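Local coordinates for type-2 restriction enzyme AgeI (Thalassobius gelatinovorus, PDB 5DWA), which recognises the double-stranded DNA sequence 5'-ACCGGT-3' and cleaves it after the first A, as a monomer that dimerizes to cleave, at a contact of chain A with DNA. Sequence-based numbering; all coordinates share one arbitrary frame.

A contact of chain A with DNA. Residues 79, 82, 86-87, 91. With nucleotides of chain B.
Ser87 and Thr82 hold the phosphate of DC10 of chain B through different oxygens, in a patch of AgeI that meets the DNA strand at its sugar-phosphate backbone. The bases of DT9 and DC10 are paired, and the contacts of this patch fall on phosphate and sugar, so it contributes no base readout; such contacts would fit the pre-specific character of the complex. The Ser87 hydroxyl OG gives a short hydrogen bond of 2.5 Å to the phosphate oxygen OP1 of DC10. Its OG lies anti to the backbone N (chi1 178°), which carries the hydroxyl off the first turn of helix 84-109 towards the phosphate. A serine suits this place because its small side chain lets the helix itself approach the strand: Ser87 CA packs 3.8 Å from the deoxyribose C4' of DT9. Thr82, in the loop just before the helix, reaches the other non-bridging oxygen, with its hydroxyl OG1 donating to DC10 OP2 at 3.1 Å. Here too the hydroxyl is anti to the backbone N (chi1 -166°), while the methyl CG2 sits beside the same phosphate; threonine suits the place by offering both groups. OG1 also stands 3.4 Å from OP1 of DT9, a weak bond at most. Lys79 acts at longer range. Its long chain brings the amine nitrogen NZ to a water that in turn bonds DC10 OP1; if protonated, as is likely for a lysine at a phosphate, it would add electrostatic attraction. OP1 thus has both a direct and a water-mediated partner. Gln86 serves through its aliphatic CB, which packs near the C5' of DT9. One turn beyond Ser87, Thr91 uses both branches of a threonine: the methyl CG2 rests 3.8 Å from C5' of DC10, whereas OG1 turns back to the helix and donates to the Ser87 carbonyl O at 2.9 Å, from 40° above the carbonyl plane.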
loop_
_atom_site.group_PDB
_atom_site.type_symbol
_atom_site.label_atom_id
_atom_site.label_comp_id
_atom_site.label_asym_id
_atom_site.label_seq_id
_atom_site.Cartn_x
_atom_site.Cartn_y
_atom_site.Cartn_z
ATOM N N LYS A 79 -1.848 20.331 -11.931
ATOM C CA LYS A 79 -3.119 19.619 -12.001
ATOM C C LYS A 79 -4.283 20.446 -11.437
ATOM O O LYS A 79 -4.226 20.930 -10.311
ATOM C CB LYS A 79 -3.015 18.276 -11.261
ATOM C CG LYS A 79 -4.183 17.347 -11.520
ATOM C CD LYS A 79 -4.158 16.827 -12.953
ATOM C CE LYS A 79 -5.269 15.830 -13.243
ATOM N NZ LYS A 79 -5.030 15.132 -14.543
ATOM N N THR A 82 -8.795 18.632 -9.084
ATOM C CA THR A 82 -8.718 17.349 -8.404
ATOM C C THR A 82 -7.448 17.356 -7.553
ATOM O O THR A 82 -6.500 18.075 -7.868
ATOM C CB THR A 82 -8.726 16.170 -9.421
ATOM O OG1 THR A 82 -8.969 14.933 -8.746
ATOM C CG2 THR A 82 -7.417 16.091 -10.200
ATOM N N GLN A 86 -3.152 12.849 -4.796
ATOM C CA GLN A 86 -3.892 11.597 -4.948
ATOM C C GLN A 86 -4.146 11.265 -6.422
ATOM O O GLN A 86 -4.195 10.097 -6.801
ATOM C CB GLN A 86 -5.198 11.650 -4.153
ATOM C CG GLN A 86 -4.990 11.698 -2.624
ATOM C CD GLN A 86 -4.602 10.347 -2.041
ATOM O OE1 GLN A 86 -3.475 9.880 -2.223
ATOM N NE2 GLN A 86 -5.545 9.701 -1.351
ATOM N N SER A 87 -4.301 12.300 -7.247
ATOM C CA SER A 87 -4.364 12.101 -8.686
ATOM C C SER A 87 -3.069 11.472 -9.200
ATOM O O SER A 87 -3.097 10.525 -9.983
ATOM C CB SER A 87 -4.635 13.429 -9.387
ATOM O OG SER A 87 -4.661 13.265 -10.800
ATOM N N THR A 91 -2.631 7.935 -11.278
ATOM C CA THR A 91 -2.228 7.987 -12.689
ATOM C C THR A 91 -0.773 7.588 -12.964
ATOM O O THR A 91 -0.464 7.068 -14.036
ATOM C CB THR A 91 -2.459 9.392 -13.267
ATOM O OG1 THR A 91 -1.708 10.358 -12.517
ATOM C CG2 THR A 91 -3.938 9.735 -13.206
ATOM P P DT B 9 -10.105 13.931 -5.099
ATOM O OP1 DT B 9 -9.632 15.290 -5.398
ATOM O OP2 DT B 9 -11.549 13.666 -4.905
ATOM O "O5'" DT B 9 -9.593 12.918 -6.222
ATOM C "C5'" DT B 9 -8.204 12.834 -6.501
ATOM C "C4'" DT B 9 -7.910 11.617 -7.342
ATOM O "O4'" DT B 9 -8.293 10.423 -6.626
ATOM C "C3'" DT B 9 -8.652 11.577 -8.675
ATOM O "O3'" DT B 9 -7.692 11.649 -9.730
ATOM C "C2'" DT B 9 -9.427 10.242 -8.648
ATOM C "C1'" DT B 9 -8.687 9.460 -7.569
ATOM N N1 DT B 9 -9.477 8.446 -6.831
ATOM C C2 DT B 9 -9.064 7.139 -6.857
ATOM O O2 DT B 9 -8.134 6.751 -7.533
ATOM N N3 DT B 9 -9.798 6.286 -6.073
ATOM C C4 DT B 9 -10.867 6.621 -5.267
ATOM O O4 DT B 9 -11.455 5.791 -4.593
ATOM C C5 DT B 9 -11.241 8.014 -5.272
ATOM C C7 DT B 9 -12.398 8.485 -4.438
ATOM C C6 DT B 9 -10.526 8.854 -6.033
ATOM P P DC B 10 -8.111 12.139 -11.209
ATOM O OP1 DC B 10 -6.864 12.623 -11.819
ATOM O OP2 DC B 10 -9.279 13.040 -11.128
ATOM O "O5'" DC B 10 -8.586 10.819 -11.919
ATOM C "C5'" DC B 10 -7.628 9.858 -12.314
ATOM C "C4'" DC B 10 -8.302 8.629 -12.855
ATOM O "O4'" DC B 10 -8.941 7.912 -11.780
ATOM C "C3'" DC B 10 -9.408 8.920 -13.872
ATOM O "O3'" DC B 10 -9.351 7.960 -14.897
ATOM C "C2'" DC B 10 -10.673 8.748 -13.047
ATOM C "C1'" DC B 10 -10.240 7.573 -12.201
ATOM N N1 DC B 10 -11.054 7.311 -11.002
ATOM C C2 DC B 10 -10.962 6.056 -10.411
ATOM O O2 DC B 10 -10.222 5.211 -10.924
ATOM N N3 DC B 10 -11.683 5.802 -9.295
ATOM C C4 DC B 10 -12.454 6.750 -8.774
ATOM N N4 DC B 10 -13.153 6.448 -7.680
ATOM C C5 DC B 10 -12.556 8.049 -9.362
ATOM C C6 DC B 10 -11.838 8.285 -10.464
HETATM O O HOH W 1 -6.984 13.146 -14.509
#